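Local atomic coordinates of fatty acid synthase 1, isoform A (PDB entry 6FN6), a protein that probably synthesises long-chain saturated fatty acids from acetyl-CoA and malonyl-CoA using NADPH, this chain being its modifying region of dehydratase, enoylreductase and ketoreductase domains. Residues V567-N573 / K584-A588; K895-E899 / P908-L912; C637-F643 / A655-S661. One frame throughout, in Å; residues are numbered along the deposited sequence.

Contact 1: V567-N573 / K584-A588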
loop_
_atom_site.group_PDB
_atom_site.type_symbol
_atom_site.label_atom_id
_atom_site.label_comp_id
_atom_site.label_asym_id
_atom_site.label_seq_id
_atom_site.Cartn_x
_atom_site.Cartn_y
_atom_site.Cartn_z
ATOM N N VAL A 567 -28.859 -15.734 40.926
ATOM C CA VAL A 567 -29.698 -14.727 40.287
ATOM C C VAL A 567 -30.401 -15.314 39.067
ATOM O O VAL A 567 -30.018 -16.373 38.569
ATOM C CB VAL A 567 -28.867 -13.491 39.900
ATOM C CG1 VAL A 567 -28.167 -12.919 41.126
ATOM C CG2 VAL A 567 -27.847 -13.842 38.817
ATOM N N GLU A 568 -31.440 -14.631 38.597
ATOM C CA GLU A 568 -32.200 -15.101 37.445
ATOM C C GLU A 568 -31.572 -14.654 36.125
ATOM O O GLU A 568 -31.539 -15.415 35.158
ATOM C CB GLU A 568 -33.642 -14.602 37.526
ATOM C CG GLU A 568 -34.557 -15.179 36.456
ATOM C CD GLU A 568 -35.988 -14.697 36.588
ATOM O OE1 GLU A 568 -36.235 -13.775 37.394
ATOM O OE2 GLU A 568 -36.865 -15.241 35.886
ATOM N N HIS A 569 -31.087 -13.416 36.092
ATOM C CA HIS A 569 -30.487 -12.850 34.887
ATOM C C HIS A 569 -29.067 -12.365 35.138
ATOM O O HIS A 569 -28.799 -11.669 36.121
ATOM C CB HIS A 569 -31.341 -11.706 34.342
ATOM C CG HIS A 569 -32.696 -12.135 33.878
ATOM N ND1 HIS A 569 -32.881 -13.176 32.994
ATOM C CD2 HIS A 569 -33.931 -11.661 34.165
ATOM C CE1 HIS A 569 -34.172 -13.330 32.761
ATOM N NE2 HIS A 569 -34.831 -12.424 33.460
ATOM N N ALA A 570 -28.163 -12.728 34.236
ATOM C CA ALA A 570 -26.766 -12.351 34.372
ATOM C C ALA A 570 -26.063 -12.315 33.023
ATOM O O ALA A 570 -26.561 -12.843 32.028
ATOM C CB ALA A 570 -26.054 -13.316 35.306
ATOM N N TYR A 571 -24.905 -11.666 33.000
ATOM C CA TYR A 571 -24.068 -11.631 31.811
ATOM C C TYR A 571 -22.625 -11.856 32.238
ATOM O O TYR A 571 -22.305 -11.777 33.426
ATOM C CB TYR A 571 -24.217 -10.298 31.069
ATOM C CG TYR A 571 -23.638 -9.120 31.813
ATOM C CD1 TYR A 571 -24.373 -8.460 32.791
ATOM C CD2 TYR A 571 -22.356 -8.667 31.540
ATOM C CE1 TYR A 571 -23.846 -7.381 33.478
ATOM C CE2 TYR A 571 -21.821 -7.590 32.220
ATOM C CZ TYR A 571 -22.570 -6.951 33.189
ATOM O OH TYR A 571 -22.039 -5.876 33.868
ATOM N N VAL A 572 -21.761 -12.142 31.272
ATOM C CA VAL A 572 -20.355 -12.381 31.557
ATOM C C VAL A 572 -19.584 -11.092 31.336
ATOM O O VAL A 572 -19.852 -10.353 30.387
ATOM C CB VAL A 572 -19.797 -13.529 30.695
ATOM C CG1 VAL A 572 -18.301 -13.722 30.945
ATOM C CG2 VAL A 572 -20.557 -14.816 30.979
ATOM N N ASN A 573 -18.628 -10.824 32.218
ATOM C CA ASN A 573 -17.816 -9.624 32.116
ATOM C C ASN A 573 -16.373 -9.912 32.500
ATOM O O ASN A 573 -16.107 -10.697 33.410
ATOM C CB ASN A 573 -18.384 -8.524 33.015
ATOM C CG ASN A 573 -17.681 -7.193 32.825
ATOM O OD1 ASN A 573 -17.085 -6.934 31.779
ATOM N ND2 ASN A 573 -17.742 -6.343 33.845
ATOM N N LYS A 584 -16.241 -13.433 34.864
ATOM C CA LYS A 584 -17.230 -13.904 35.823
ATOM C C LYS A 584 -18.636 -13.464 35.419
ATOM O O LYS A 584 -18.808 -12.475 34.708
ATOM C CB LYS A 584 -16.905 -13.380 37.228
ATOM C CG LYS A 584 -15.612 -13.926 37.831
ATOM C CD LYS A 584 -15.437 -13.461 39.273
ATOM C CE LYS A 584 -14.224 -14.096 39.943
ATOM N NZ LYS A 584 -12.935 -13.545 39.437
ATOM N N TRP A 585 -19.638 -14.216 35.861
ATOM C CA TRP A 585 -21.028 -13.847 35.626
ATOM C C TRP A 585 -21.424 -12.708 36.555
ATOM O O TRP A 585 -21.089 -12.716 37.740
ATOM C CB TRP A 585 -21.954 -15.044 35.831
ATOM C CG TRP A 585 -21.814 -16.096 34.779
ATOM C CD1 TRP A 585 -20.954 -17.154 34.784
ATOM C CD2 TRP A 585 -22.566 -16.194 33.564
ATOM N NE1 TRP A 585 -21.122 -17.905 33.644
ATOM C CE2 TRP A 585 -22.106 -17.336 32.879
ATOM C CE3 TRP A 585 -23.583 -15.428 32.990
ATOM C CZ2 TRP A 585 -22.629 -17.727 31.649
ATOM C CZ3 TRP A 585 -24.098 -15.818 31.768
ATOM C CH2 TRP A 585 -23.622 -16.956 31.112
ATOM N N ILE A 586 -22.145 -11.734 36.012
ATOM C CA ILE A 586 -22.591 -10.585 36.785
ATOM C C ILE A 586 -24.102 -10.482 36.687
ATOM O O ILE A 586 -24.675 -10.690 35.620
ATOM C CB ILE A 586 -21.925 -9.290 36.291
ATOM C CG1 ILE A 586 -20.399 -9.432 36.281
ATOM C CG2 ILE A 586 -22.362 -8.103 37.142
ATOM C CD1 ILE A 586 -19.780 -9.696 37.639
ATOM N N GLU A 587 -24.750 -10.151 37.797
ATOM C CA GLU A 587 -26.195 -9.982 37.788
ATOM C C GLU A 587 -26.539 -8.817 36.874
ATOM O O GLU A 587 -25.854 -7.793 36.879
ATOM C CB GLU A 587 -26.725 -9.737 39.199
ATOM C CG GLU A 587 -28.240 -9.714 39.302
ATOM C CD GLU A 587 -28.722 -9.400 40.707
ATOM O OE1 GLU A 587 -29.949 -9.414 40.933
ATOM O OE2 GLU A 587 -27.874 -9.136 41.587
ATOM N N ALA A 588 -27.602 -8.969 36.094
ATOM C CA ALA A 588 -27.980 -7.946 35.132
ATOM C C ALA A 588 -29.170 -7.155 35.639
ATOM O O ALA A 588 -29.911 -7.620 36.504
ATOM C CB ALA A 588 -28.301 -8.578 33.786
#
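Residues 570-573 and 584-587 form an antiparallel beta hairpin in what is probably the enoylreductase part of the chain. The strand segments approach to 4.3 Å between axes, and their directions differ by 138°, well short of the ideal 180°. The backbone bonds are nonetheless regular: Tyr571 N donates to Ile586 O at 2.8 Å and Ile586 N to Tyr571 O at 2.6 Å, and Asn573 and Lys584 form the next reciprocal pair.

Each face has its own fit. On one, the flat indole of Trp585 is the floor and Val572 the bump: CG2 sits 3.4 Å from the centroid of the six-membered ring, only 6° off its normal, a CH-pi contact. The methyl of Ala570 fills the space beside the same indole, CB lying 4.0 Å from Trp585 CE3. Beyond the hairpin, Val876 of helix 876-885 packs on both Val572 and Trp585, while Trp585 NE1 is hydrogen-bonded to Asp873 O.

On the opposite face the Tyr571 ring covers Ile586, whose CB is 4.2 Å from the ring centroid and 23° off the normal. Ala588 CB fits against the edge of that ring. Asn573 CB extends the same patch, 3.9 Å from Ile586 CG1. At the non-hydrogen-bonded pair Ala570-Glu587 the side chains diverge; one residue further on, Ala588 N donates to His569 O at 3.0 Å, with an N-H...O angle of 164°.

Contact 2: K895-E899 / P908-L912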
loop_
_atom_site.group_PDB
_atom_site.type_symbol
_atom_site.label_atom_id
_atom_site.label_comp_id
_atom_site.label_asym_id
_atom_site.label_seq_id
_atom_site.Cartn_x
_atom_site.Cartn_y
_atom_site.Cartn_z
ATOM N N LYS A 895 -22.320 -23.533 26.950
ATOM C CA LYS A 895 -23.630 -24.112 27.219
ATOM C C LYS A 895 -24.279 -23.433 28.420
ATOM O O LYS A 895 -24.073 -23.841 29.563
ATOM C CB LYS A 895 -23.492 -25.617 27.464
ATOM C CG LYS A 895 -24.784 -26.344 27.818
ATOM C CD LYS A 895 -24.499 -27.554 28.697
ATOM C CE LYS A 895 -23.693 -28.612 27.957
ATOM N NZ LYS A 895 -23.359 -29.768 28.831
ATOM N N VAL A 896 -25.062 -22.394 28.154
ATOM C CA VAL A 896 -25.752 -21.673 29.213
ATOM C C VAL A 896 -26.896 -22.530 29.750
ATOM O O VAL A 896 -27.093 -22.636 30.961
ATOM C CB VAL A 896 -26.266 -20.311 28.714
ATOM C CG1 VAL A 896 -26.890 -19.527 29.857
ATOM C CG2 VAL A 896 -25.134 -19.513 28.070
ATOM N N ARG A 897 -27.652 -23.133 28.837
ATOM C CA ARG A 897 -28.757 -24.011 29.201
ATOM C C ARG A 897 -28.726 -25.289 28.367
ATOM O O ARG A 897 -28.429 -25.250 27.174
ATOM C CB ARG A 897 -30.093 -23.298 29.001
ATOM C CG ARG A 897 -30.261 -22.038 29.821
ATOM C CD ARG A 897 -31.553 -21.332 29.449
ATOM N NE ARG A 897 -32.723 -22.179 29.666
ATOM C CZ ARG A 897 -33.560 -22.069 30.694
ATOM N NH1 ARG A 897 -33.380 -21.138 31.627
ATOM N NH2 ARG A 897 -34.591 -22.896 30.789
ATOM N N ASP A 898 -29.039 -26.416 28.997
ATOM C CA ASP A 898 -29.218 -27.674 28.283
ATOM C C ASP A 898 -30.520 -27.634 27.493
ATOM O O ASP A 898 -31.555 -27.223 28.013
ATOM C CB ASP A 898 -29.216 -28.853 29.255
ATOM C CG ASP A 898 -27.816 -29.285 29.645
ATOM O OD1 ASP A 898 -27.011 -29.574 28.736
ATOM O OD2 ASP A 898 -27.516 -29.317 30.856
ATOM N N GLU A 899 -30.467 -28.058 26.234
ATOM C CA GLU A 899 -31.646 -28.017 25.377
ATOM C C GLU A 899 -32.661 -29.091 25.771
ATOM O O GLU A 899 -32.310 -30.248 26.006
ATOM C CB GLU A 899 -31.244 -28.187 23.911
ATOM C CG GLU A 899 -32.409 -28.099 22.936
ATOM C CD GLU A 899 -31.978 -28.249 21.491
ATOM O OE1 GLU A 899 -30.763 -28.398 21.241
ATOM O OE2 GLU A 899 -32.856 -28.213 20.602
ATOM N N PRO A 908 -39.537 -22.186 28.177
ATOM C CA PRO A 908 -38.425 -22.634 29.026
ATOM C C PRO A 908 -38.731 -22.687 30.521
ATOM O O PRO A 908 -39.459 -21.843 31.046
ATOM C CB PRO A 908 -37.340 -21.591 28.747
ATOM C CG PRO A 908 -38.086 -20.362 28.398
ATOM C CD PRO A 908 -39.315 -20.820 27.664
ATOM N N LYS A 909 -38.169 -23.688 31.193
ATOM C CA LYS A 909 -38.226 -23.768 32.647
ATOM C C LYS A 909 -37.355 -22.666 33.233
ATOM O O LYS A 909 -36.339 -22.300 32.640
ATOM C CB LYS A 909 -37.738 -25.131 33.146
ATOM C CG LYS A 909 -38.425 -26.333 32.517
ATOM C CD LYS A 909 -37.589 -27.592 32.710
ATOM C CE LYS A 909 -38.278 -28.827 32.147
ATOM N NZ LYS A 909 -38.627 -28.669 30.708
ATOM N N PRO A 910 -37.739 -22.125 34.397
ATOM C CA PRO A 910 -36.880 -21.091 34.978
ATOM C C PRO A 910 -35.579 -21.668 35.531
ATOM O O PRO A 910 -35.558 -22.806 36.000
ATOM C CB PRO A 910 -37.743 -20.507 36.097
ATOM C CG PRO A 910 -38.632 -21.630 36.501
ATOM C CD PRO A 910 -38.903 -22.423 35.251
ATOM N N ARG A 911 -34.509 -20.882 35.468
ATOM C CA ARG A 911 -33.218 -21.281 36.019
ATOM C C ARG A 911 -32.583 -20.155 36.810
ATOM O O ARG A 911 -32.939 -18.986 36.665
ATOM C CB ARG A 911 -32.234 -21.728 34.932
ATOM C CG ARG A 911 -32.448 -23.128 34.385
ATOM C CD ARG A 911 -31.155 -23.625 33.741
ATOM N NE ARG A 911 -31.312 -24.880 33.009
ATOM C CZ ARG A 911 -30.297 -25.603 32.542
ATOM N NH1 ARG A 911 -29.044 -25.204 32.732
ATOM N NH2 ARG A 911 -30.529 -26.733 31.888
ATOM N N LEU A 912 -31.629 -20.536 37.650
ATOM C CA LEU A 912 -30.838 -19.588 38.407
ATOM C C LEU A 912 -29.378 -19.861 38.097
ATOM O O LEU A 912 -28.979 -21.010 37.899
ATOM C CB LEU A 912 -31.106 -19.723 39.906
ATOM C CG LEU A 912 -32.513 -19.365 40.392
ATOM C CD1 LEU A 912 -32.654 -19.714 41.860
ATOM C CD2 LEU A 912 -32.824 -17.896 40.159
HETATM O O HOH W 1 -28.209 -22.352 33.793
#
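Pro908 opens the second segment by resting on the first: its CB lies 3.7 Å from Arg897 NH2, and its ring also touches Thr605 and Tyr607 of strand 601-611. Residues 908-910 have phi near -70° and psi near 145°, the extended polyproline II conformation, so their carbonyls are not tied up in a helix. Lys909 O makes the direct link, accepting from Arg897 NH2 at 2.6 Å with an angle of 164°; a second bond to it from Arg897 NH1, at 3.3 Å and 127°, is weak. The CA-to-CB bond of Pro910 points away, and the chain then returns with Arg911.

Arg911 gives up 99 Å² to the contact, nearly the same as the 97 Å² of Arg897. Its CD lies over a face of the Arg897 guanidinium, while its own guanidinium has Arg897 CA over one face, so the two long side chains pass alongside each other despite like charge. Water 1 bridges its end to the first segment, 3.2 Å from Arg911 NH1 and 3.1 Å from Val896 O. Asp898 OD2, 4.1 Å from Arg911 NH2, is too distant for a salt bridge. Leu912 turns away from residues 895-899.

Neither segment is helix or strand: this is an irregular surface loop joining strands 891-895 and 913-915, fastened by arginine-to-carbonyl hydrogen bonds.

Contact 3: C637-F643 / A655-S661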
loop_
_atom_site.group_PDB
_atom_site.type_symbol
_atom_site.label_atom_id
_atom_site.label_comp_id
_atom_site.label_asym_id
_atom_site.label_seq_id
_atom_site.Cartn_x
_atom_site.Cartn_y
_atom_site.Cartn_z
ATOM N N CYS A 637 -21.877 -4.716 29.552
ATOM C CA CYS A 637 -22.211 -5.980 28.903
ATOM C C CYS A 637 -21.988 -5.880 27.397
ATOM O O CYS A 637 -22.816 -5.320 26.682
ATOM C CB CYS A 637 -23.665 -6.356 29.206
ATOM S SG CYS A 637 -24.352 -7.691 28.195
ATOM N N VAL A 638 -20.857 -6.396 26.920
ATOM C CA VAL A 638 -20.498 -6.270 25.508
ATOM C C VAL A 638 -20.147 -7.605 24.848
ATOM O O VAL A 638 -20.129 -7.705 23.623
ATOM C CB VAL A 638 -19.330 -5.278 25.339
ATOM C CG1 VAL A 638 -19.752 -3.891 25.774
ATOM C CG2 VAL A 638 -18.119 -5.733 26.143
ATOM N N LEU A 639 -19.863 -8.625 25.648
ATOM C CA LEU A 639 -19.456 -9.916 25.107
ATOM C C LEU A 639 -20.651 -10.644 24.493
ATOM O O LEU A 639 -21.789 -10.442 24.916
ATOM C CB LEU A 639 -18.816 -10.772 26.204
ATOM C CG LEU A 639 -17.573 -10.174 26.875
ATOM C CD1 LEU A 639 -17.149 -11.012 28.076
ATOM C CD2 LEU A 639 -16.421 -10.019 25.894
ATOM N N GLY A 640 -20.394 -11.482 23.492
ATOM C CA GLY A 640 -21.452 -12.261 22.871
ATOM C C GLY A 640 -21.940 -11.673 21.563
ATOM O O GLY A 640 -22.643 -10.664 21.558
ATOM N N LEU A 641 -21.576 -12.311 20.453
ATOM C CA LEU A 641 -21.915 -11.797 19.133
ATOM C C LEU A 641 -23.084 -12.555 18.507
ATOM O O LEU A 641 -23.766 -12.042 17.618
ATOM C CB LEU A 641 -20.695 -11.884 18.218
ATOM C CG LEU A 641 -19.637 -10.790 18.392
ATOM C CD1 LEU A 641 -18.398 -11.154 17.597
ATOM C CD2 LEU A 641 -20.157 -9.423 17.983
ATOM N N GLU A 642 -23.307 -13.779 18.971
ATOM C CA GLU A 642 -24.366 -14.626 18.433
ATOM C C GLU A 642 -24.834 -15.628 19.478
ATOM O O GLU A 642 -24.187 -15.804 20.510
ATOM C CB GLU A 642 -23.878 -15.361 17.184
ATOM C CG GLU A 642 -22.712 -16.303 17.450
ATOM C CD GLU A 642 -22.127 -16.899 16.183
ATOM O OE1 GLU A 642 -22.896 -17.187 15.242
ATOM O OE2 GLU A 642 -20.893 -17.082 16.131
ATOM N N PHE A 643 -25.953 -16.291 19.204
ATOM C CA PHE A 643 -26.480 -17.293 20.122
ATOM C C PHE A 643 -27.553 -18.161 19.474
ATOM O O PHE A 643 -28.179 -17.772 18.488
ATOM C CB PHE A 643 -27.067 -16.622 21.368
ATOM C CG PHE A 643 -28.340 -15.863 21.105
ATOM C CD1 PHE A 643 -29.567 -16.503 21.159
ATOM C CD2 PHE A 643 -28.311 -14.511 20.807
ATOM C CE1 PHE A 643 -30.738 -15.812 20.918
ATOM C CE2 PHE A 643 -29.481 -13.815 20.566
ATOM C CZ PHE A 643 -30.695 -14.468 20.621
ATOM N N ALA A 655 -29.552 -16.521 16.293
ATOM C CA ALA A 655 -29.494 -15.097 15.983
ATOM C C ALA A 655 -28.075 -14.548 15.925
ATOM O O ALA A 655 -27.115 -15.203 16.331
ATOM C CB ALA A 655 -30.296 -14.321 17.012
ATOM N N MET A 656 -27.971 -13.321 15.424
ATOM C CA MET A 656 -26.711 -12.599 15.353
ATOM C C MET A 656 -26.933 -11.186 15.880
ATOM O O MET A 656 -27.898 -10.522 15.502
ATOM C CB MET A 656 -26.181 -12.566 13.918
ATOM C CG MET A 656 -24.855 -11.841 13.761
ATOM S SD MET A 656 -24.210 -11.904 12.083
ATOM C CE MET A 656 -25.535 -11.117 11.167
ATOM N N VAL A 657 -26.046 -10.741 16.764
ATOM C CA VAL A 657 -26.187 -9.440 17.408
ATOM C C VAL A 657 -24.837 -8.740 17.506
ATOM O O VAL A 657 -23.793 -9.386 17.415
ATOM C CB VAL A 657 -26.821 -9.585 18.798
ATOM C CG1 VAL A 657 -28.307 -9.890 18.677
ATOM C CG2 VAL A 657 -26.114 -10.682 19.585
ATOM N N PRO A 658 -24.848 -7.411 17.698
ATOM C CA PRO A 658 -23.591 -6.674 17.857
ATOM C C PRO A 658 -22.883 -6.993 19.165
ATOM O O PRO A 658 -21.652 -6.958 19.231
ATOM C CB PRO A 658 -24.031 -5.207 17.815
ATOM C CG PRO A 658 -25.455 -5.218 18.209
ATOM C CD PRO A 658 -26.017 -6.514 17.709
ATOM N N ALA A 659 -23.660 -7.272 20.204
ATOM C CA ALA A 659 -23.103 -7.619 21.500
ATOM C C ALA A 659 -24.177 -8.209 22.400
ATOM O O ALA A 659 -25.344 -8.289 22.012
ATOM C CB ALA A 659 -22.483 -6.394 22.147
ATOM N N LYS A 660 -23.760 -8.637 23.589
ATOM C CA LYS A 660 -24.665 -8.953 24.696
ATOM C C LYS A 660 -25.350 -10.314 24.578
ATOM O O LYS A 660 -26.369 -10.549 25.231
ATOM C CB LYS A 660 -25.730 -7.859 24.832
ATOM C CG LYS A 660 -25.158 -6.458 24.997
ATOM C CD LYS A 660 -26.240 -5.393 24.977
ATOM C CE LYS A 660 -25.669 -4.016 25.300
ATOM N NZ LYS A 660 -25.047 -3.951 26.656
ATOM N N SER A 661 -24.805 -11.213 23.764
ATOM C CA SER A 661 -25.407 -12.534 23.599
ATOM C C SER A 661 -24.890 -13.504 24.655
ATOM O O SER A 661 -25.491 -14.553 24.893
ATOM C CB SER A 661 -25.125 -13.096 22.204
ATOM O OG SER A 661 -23.881 -13.776 22.169
#
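Phe643, Ser661 and Ala655 lose 89, 82 and 69 Å² to this contact, more than any other residues. Phe643 pairs with Ala655 through two backbone bonds, Ala655 N to Phe643 O at 2.9 Å and Phe643 N to Ala655 O at 3.3 Å. Their side chains share a face, and Ala655 CB stands 4.0 Å from the phenyl centroid, 29° off its normal, in a CH-pi contact. This is the antiparallel hairpin of strands 642-646 and 652-656, part of a curled sheet consistent with the GroES-like, substrate-binding half of a medium-chain reductase fold. Ala668 of strand 665-669 packs against both residues.

Ser661 closes the irregular end. Its OG donates to Glu642 O at 2.6 Å, its N to Gly640 O at 3.1 Å, and its CB lies 3.8 Å from Phe643 CD2. A CB on Gly640 would fall 2.5 Å from Ser661 N and, at phi/psi of 100/107, would also jam against Leu639 O.

The three contacts cluster in what is probably the enoylreductase part, and contact 1 touches both others. Its centre is about 14 Å from that of contact 2 and about 14 Å from that of contact 3. Toward contact 3, Tyr571 CD2 meets Cys637 CB at 3.5 Å and Val572 O meets Leu639 CD1 at 3.6 Å. Toward contact 2, Val567 O lies 3.6 Å from Leu912 CD2, with a looser approach of Trp585 CH2 to Val896 CG2 at 4.3 Å. Contacts 2 and 3 do not touch: their centres are about 18 Å apart and their nearest atoms about 6 Å. All three lie away from the predicted dehydratase residues His24 and Asp175.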